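Local coordinates for glycine betaine/carnitine/choline ABC transporter (Staphylococcus aureus subsp. aureus Mu50, PDB 3O66), which probably binds glycine betaine, carnitine or choline as the substrate-binding component of an ABC importer and hands it to the membrane-bound transporter, at residues S66-N71 with Y220-V225; F112-A117 with G195-G200. All blocks are in the same frame, centred on the assembly; numbering follows the deposited sequence.

How the interactions relate
Interaction 1 lies in the sheet of one lobe of a two-lobed binding protein. Interaction 2 lies where the chain crosses to the second lobe and joins its sheet. Both are antiparallel strand pairings, and interaction 2 is nested within the loop that interaction 1 closes. Interaction 1 is buried and mostly backbone to backbone, with Ala222 against Tyr70 on one face and a buried arginine on the other. Interaction 2 is only partly buried; a serine hydroxyl continues the pairing, and tyrosines and an acetate lie beside it. The two touch directly: Ala222 N probably bonds Phe112 O, Tyr220 O probably accepts Asn114 N, and Tyr70 packs on Asn114. Their centres are about 13 Å apart.

Interaction 1. Residues S66-N71 with Y220-V225; sequences SGVRYN and YAASAV
Residues 66-71 and 220-225 run antiparallel, and the short strands 68-70 and 222-225 make an angle of 125°. Ser66 and Val225 form a hydrogen-bonded pair, as do Arg69 and Ser223. The register shifts by one between them, which makes a beta bulge where the chain turns at Gly67. The bond from Arg69 N to Ser223 O is 2.8 Å and arrives almost in line with the carbonyl bond. Tyr70 is the N-cap of helix 71-76. Asn71 N continues the pairing by donating to Ala221 O at 2.9 Å. The Asn71 side chain folds back between its own N and carbonyl carbon (chi1 63°). This puts OD1 near Ala221 N, which gives it a weak bond.

The side chains of Tyr70 and Ala222 share one face. Ala222 CB lies 3.6 Å from Val68 CG2 and 3.8 Å from Tyr70 CE1. The Tyr70 ring has Tyr220 O at its edge, and its hydroxyl bonds Glu20. Arg69 and Val225 lie on the other face and pass each other at a slant, with Arg69 CG 3.6 Å from Val225 CG2. The Arg69 chain bends at its second and third torsions. The bends bring Arg69 NH1 to Ser66 OG at 3.1 Å, in the guanidinium plane, while NE makes a salt bridge with Asp74. NH1 and NE of the buried guanidinium thus have different partners, and NH2 is bonded as well. Ser66 OG is also bonded to Thr14.

This antiparallel pairing sits inside a mixed five-stranded sheet, as in other periplasmic-binding-protein folds. Strand 65-70 lies between strands 12-16 and 222-227, and strand 104-106 flanks 222-227 beyond. Helices 51-60 and 87-102 pack on the face that carries Arg69.

Interaction 2. Residues F112-A117 with G195-G200; sequences FANTYA and GYSTDG. With ACT (acetate ion), chain D.
The Tyr196 ring has Tyr116 CE1 over one face, 3.7 Å above its plane and displaced to the ring's margin. The two side chains run alongside each other in the same direction, but their ring planes meet at 45°, so the pair is oblique. Tyr116 also meets Trp151 edge-to-face. The Asn114 amide stands almost upright to the Tyr196 ring, with the planes 83° apart, and Asn114 OD1 comes 3.4 Å from Tyr196 CD1. Asn114 CG is anti to the backbone N, and ND2 is bonded to Glu20. The acetate methyl approaches the Tyr196 ring obliquely.

Ser197 carries the polar grip. Its OG sits in the crowded position between its own N and carbonyl carbon. Ser197 OG donates from there to Ala113 O at 2.7 Å. Ser197 OG also accepts from Thr115 N at 3.0 Å, in a nearly straight bond of 172°. Ser197 N returns to Thr115 O at 2.8 Å. Ala117 and Gly195 complete the strand pairing with two backbone bonds. Thr198 CG2 packs against Phe112 CD1 at 3.8 Å, the two side chains crossing at about a right angle. Thr198 OG1 lies 2.6 Å from acetate O, with Glu20 also beside it. The acetate probably comes from the crystallisation liquor. Its place between the lobes is consistent with a ligand cleft.

Here the chain passes between the lobes. Strands 116-120 and 192-196 are antiparallel neighbours in the second mixed sheet. Segment 112-117 runs on into it from beside segment 220-225 of the first lobe. Phe112 packs on helices 19-35 and 250-261, and Asp199 is the N-cap of helix 200-204.

Interaction 1. Residues S66-N71 with Y220-V225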
loop_
_atom_site.group_PDB
_atom_site.type_symbol
_atom_site.label_atom_id
_atom_site.label_comp_id
_atom_site.label_asym_id
_atom_site.label_seq_id
_atom_site.Cartn_x
_atom_site.Cartn_y
_atom_site.Cartn_z
ATOM N N SER A 66 5.087 -9.311 9.347
ATOM C CA SER A 66 4.510 -7.989 9.091
ATOM C C SER A 66 3.320 -8.177 8.149
ATOM O O SER A 66 3.474 -8.771 7.076
ATOM C CB SER A 66 5.537 -7.060 8.445
ATOM O OG SER A 66 6.572 -6.706 9.368
ATOM N N GLY A 67 2.145 -7.658 8.522
ATOM C CA GLY A 67 0.947 -7.857 7.692
ATOM C C GLY A 67 1.151 -7.254 6.307
ATOM O O GLY A 67 0.856 -7.892 5.280
ATOM N N VAL A 68 1.687 -6.035 6.270
ATOM C CA VAL A 68 1.894 -5.339 4.999
ATOM C C VAL A 68 3.163 -4.495 5.063
ATOM O O VAL A 68 3.413 -3.783 6.045
ATOM C CB VAL A 68 0.631 -4.503 4.541
ATOM C CG1 VAL A 68 0.376 -3.366 5.470
ATOM C CG2 VAL A 68 0.787 -4.012 3.101
ATOM N N ARG A 69 3.982 -4.669 4.029
ATOM C CA ARG A 69 5.179 -3.921 3.816
ATOM C C ARG A 69 5.150 -3.490 2.374
ATOM O O ARG A 69 4.559 -4.172 1.538
ATOM C CB ARG A 69 6.405 -4.835 4.125
ATOM C CG ARG A 69 6.437 -5.288 5.636
ATOM C CD ARG A 69 6.902 -4.161 6.606
ATOM N NE ARG A 69 8.350 -3.912 6.457
ATOM C CZ ARG A 69 9.322 -4.621 7.052
ATOM N NH1 ARG A 69 9.040 -5.607 7.899
ATOM N NH2 ARG A 69 10.601 -4.333 6.813
ATOM N N TYR A 70 5.796 -2.371 2.062
ATOM C CA TYR A 70 5.762 -1.870 0.699
ATOM C C TYR A 70 7.158 -1.909 0.127
ATOM O O TYR A 70 8.064 -1.384 0.769
ATOM C CB TYR A 70 5.203 -0.460 0.693
ATOM C CG TYR A 70 3.898 -0.423 1.441
ATOM C CD1 TYR A 70 2.701 -0.678 0.780
ATOM C CD2 TYR A 70 3.868 -0.153 2.817
ATOM C CE1 TYR A 70 1.506 -0.661 1.451
ATOM C CE2 TYR A 70 2.654 -0.130 3.525
ATOM C CZ TYR A 70 1.475 -0.391 2.821
ATOM O OH TYR A 70 0.264 -0.388 3.466
ATOM N N ASN A 71 7.333 -2.514 -1.058
ATOM C CA ASN A 71 8.718 -2.802 -1.503
ATOM C C ASN A 71 9.629 -1.577 -1.681
ATOM O O ASN A 71 10.772 -1.601 -1.240
ATOM C CB ASN A 71 8.816 -3.812 -2.657
ATOM C CG ASN A 71 8.150 -3.337 -3.959
ATOM O OD1 ASN A 71 7.554 -2.239 -4.057
ATOM N ND2 ASN A 71 8.234 -4.200 -4.972
ATOM N N TYR A 220 5.639 0.650 -5.038
ATOM C CA TYR A 220 5.331 0.406 -3.653
ATOM C C TYR A 220 4.325 -0.744 -3.614
ATOM O O TYR A 220 3.232 -0.642 -3.019
ATOM C CB TYR A 220 4.746 1.685 -3.036
ATOM C CG TYR A 220 5.786 2.770 -2.886
ATOM C CD1 TYR A 220 5.963 3.740 -3.880
ATOM C CD2 TYR A 220 6.614 2.797 -1.778
ATOM C CE1 TYR A 220 6.930 4.752 -3.740
ATOM C CE2 TYR A 220 7.584 3.794 -1.617
ATOM C CZ TYR A 220 7.738 4.761 -2.602
ATOM O OH TYR A 220 8.675 5.729 -2.450
ATOM N N ALA A 221 4.699 -1.839 -4.267
ATOM C CA ALA A 221 3.892 -3.059 -4.209
ATOM C C ALA A 221 3.832 -3.545 -2.746
ATOM O O ALA A 221 4.823 -3.543 -2.055
ATOM C CB ALA A 221 4.491 -4.117 -5.100
ATOM N N ALA A 222 2.649 -3.945 -2.310
ATOM C CA ALA A 222 2.405 -4.382 -0.928
ATOM C C ALA A 222 2.465 -5.901 -0.812
ATOM O O ALA A 222 1.857 -6.619 -1.654
ATOM C CB ALA A 222 1.016 -3.893 -0.484
ATOM N N SER A 223 3.157 -6.381 0.236
ATOM C CA SER A 223 3.309 -7.823 0.497
ATOM C C SER A 223 3.373 -8.074 1.979
ATOM O O SER A 223 3.692 -7.154 2.738
ATOM C CB SER A 223 4.631 -8.353 -0.069
ATOM O OG SER A 223 4.775 -8.149 -1.468
ATOM N N ALA A 224 3.115 -9.330 2.373
ATOM C CA ALA A 224 3.454 -9.824 3.695
ATOM C C ALA A 224 4.975 -10.034 3.786
ATOM O O ALA A 224 5.600 -10.259 2.774
ATOM C CB ALA A 224 2.771 -11.150 3.907
ATOM N N VAL A 225 5.532 -9.944 5.000
ATOM C CA VAL A 225 6.892 -10.427 5.338
ATOM C C VAL A 225 6.777 -11.391 6.518
ATOM O O VAL A 225 5.987 -11.171 7.431
ATOM C CB VAL A 225 7.830 -9.246 5.672
ATOM C CG1 VAL A 225 9.267 -9.741 6.166
ATOM C CG2 VAL A 225 7.944 -8.312 4.456
#

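Interaction 2. Residues F112-A117 with G195-G200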
loop_
_atom_site.group_PDB
_atom_site.type_symbol
_atom_site.label_atom_id
_atom_site.label_comp_id
_atom_site.label_asym_id
_atom_site.label_seq_id
_atom_site.Cartn_x
_atom_site.Cartn_y
_atom_site.Cartn_z
ATOM N N PHE A 112 -1.824 -5.196 -4.946
ATOM C CA PHE A 112 -1.963 -3.744 -4.985
ATOM C C PHE A 112 -0.630 -3.026 -4.677
ATOM O O PHE A 112 0.294 -3.616 -4.125
ATOM C CB PHE A 112 -3.075 -3.264 -4.014
ATOM C CG PHE A 112 -2.760 -3.464 -2.531
ATOM C CD1 PHE A 112 -2.182 -2.432 -1.777
ATOM C CD2 PHE A 112 -3.086 -4.657 -1.883
ATOM C CE1 PHE A 112 -1.919 -2.584 -0.423
ATOM C CE2 PHE A 112 -2.818 -4.839 -0.517
ATOM C CZ PHE A 112 -2.247 -3.798 0.228
ATOM N N ALA A 113 -0.573 -1.752 -5.076
ATOM C CA ALA A 113 0.477 -0.806 -4.691
ATOM C C ALA A 113 -0.144 0.412 -3.982
ATOM O O ALA A 113 -1.212 0.904 -4.393
ATOM C CB ALA A 113 1.271 -0.375 -5.909
ATOM N N ASN A 114 0.514 0.852 -2.909
ATOM C CA ASN A 114 0.127 2.024 -2.139
ATOM C C ASN A 114 1.207 3.082 -2.332
ATOM O O ASN A 114 2.257 3.056 -1.662
ATOM C CB ASN A 114 -0.040 1.660 -0.659
ATOM C CG ASN A 114 -0.674 2.782 0.149
ATOM O OD1 ASN A 114 -0.800 3.919 -0.329
ATOM N ND2 ASN A 114 -1.069 2.475 1.374
ATOM N N THR A 115 0.963 3.936 -3.323
ATOM C CA THR A 115 1.923 4.917 -3.764
ATOM C C THR A 115 1.276 6.296 -3.879
ATOM O O THR A 115 0.052 6.417 -3.939
ATOM C CB THR A 115 2.522 4.525 -5.141
ATOM O OG1 THR A 115 3.410 5.567 -5.581
ATOM C CG2 THR A 115 1.404 4.298 -6.209
ATOM N N TYR A 116 2.106 7.339 -3.861
ATOM C CA TYR A 116 1.643 8.645 -4.311
ATOM C C TYR A 116 1.195 8.427 -5.755
ATOM O O TYR A 116 1.846 7.704 -6.515
ATOM C CB TYR A 116 2.757 9.695 -4.268
ATOM C CG TYR A 116 2.975 10.406 -2.923
ATOM C CD1 TYR A 116 2.076 10.271 -1.857
ATOM C CD2 TYR A 116 4.077 11.234 -2.746
ATOM C CE1 TYR A 116 2.291 10.930 -0.639
ATOM C CE2 TYR A 116 4.295 11.915 -1.542
ATOM C CZ TYR A 116 3.400 11.765 -0.493
ATOM O OH TYR A 116 3.645 12.429 0.698
ATOM N N ALA A 117 0.069 9.054 -6.100
ATOM C CA ALA A 117 -0.486 8.986 -7.427
ATOM C C ALA A 117 -1.333 10.211 -7.650
ATOM O O ALA A 117 -2.026 10.669 -6.739
ATOM C CB ALA A 117 -1.365 7.707 -7.580
ATOM N N GLY A 195 -2.422 11.985 -4.233
ATOM C CA GLY A 195 -3.020 11.289 -3.050
ATOM C C GLY A 195 -2.352 9.943 -2.905
ATOM O O GLY A 195 -1.426 9.651 -3.641
ATOM N N TYR A 196 -2.776 9.129 -1.945
ATOM C CA TYR A 196 -2.311 7.750 -1.882
ATOM C C TYR A 196 -3.254 6.865 -2.693
ATOM O O TYR A 196 -4.487 7.020 -2.614
ATOM C CB TYR A 196 -2.315 7.273 -0.436
ATOM C CG TYR A 196 -1.110 7.694 0.353
ATOM C CD1 TYR A 196 0.157 7.147 0.072
ATOM C CD2 TYR A 196 -1.219 8.616 1.391
ATOM C CE1 TYR A 196 1.284 7.518 0.812
ATOM C CE2 TYR A 196 -0.104 8.984 2.141
ATOM C CZ TYR A 196 1.135 8.447 1.842
ATOM O OH TYR A 196 2.226 8.823 2.588
ATOM N N SER A 197 -2.688 5.929 -3.437
ATOM C CA SER A 197 -3.452 5.168 -4.445
ATOM C C SER A 197 -4.432 4.136 -3.887
ATOM O O SER A 197 -5.196 3.555 -4.661
ATOM C CB SER A 197 -2.476 4.479 -5.396
ATOM O OG SER A 197 -1.698 3.551 -4.648
ATOM N N THR A 198 -4.429 3.885 -2.570
ATOM C CA THR A 198 -5.399 2.931 -2.019
ATOM C C THR A 198 -6.417 3.560 -1.068
ATOM O O THR A 198 -7.189 2.841 -0.404
ATOM C CB THR A 198 -4.742 1.745 -1.269
ATOM O OG1 THR A 198 -3.939 2.255 -0.197
ATOM C CG2 THR A 198 -3.936 0.857 -2.192
ATOM N N ASP A 199 -6.418 4.896 -0.975
ATOM C CA ASP A 199 -7.322 5.552 -0.029
ATOM C C ASP A 199 -8.776 5.173 -0.317
ATOM O O ASP A 199 -9.220 5.201 -1.470
ATOM C CB ASP A 199 -7.123 7.091 -0.005
ATOM C CG ASP A 199 -7.818 7.722 1.165
ATOM O OD1 ASP A 199 -7.154 7.940 2.207
ATOM O OD2 ASP A 199 -9.057 7.948 1.072
ATOM N N GLY A 200 -9.511 4.783 0.716
ATOM C CA GLY A 200 -10.920 4.428 0.555
ATOM C C GLY A 200 -11.789 5.486 -0.121
ATOM O O GLY A 200 -12.839 5.188 -0.696
HETATM C C ACT D . -4.209 4.820 1.912
HETATM O O ACT D . -3.568 4.558 0.851
HETATM O OXT ACT D . -4.861 3.878 2.461
HETATM C CH3 ACT D . -4.188 6.202 2.507
#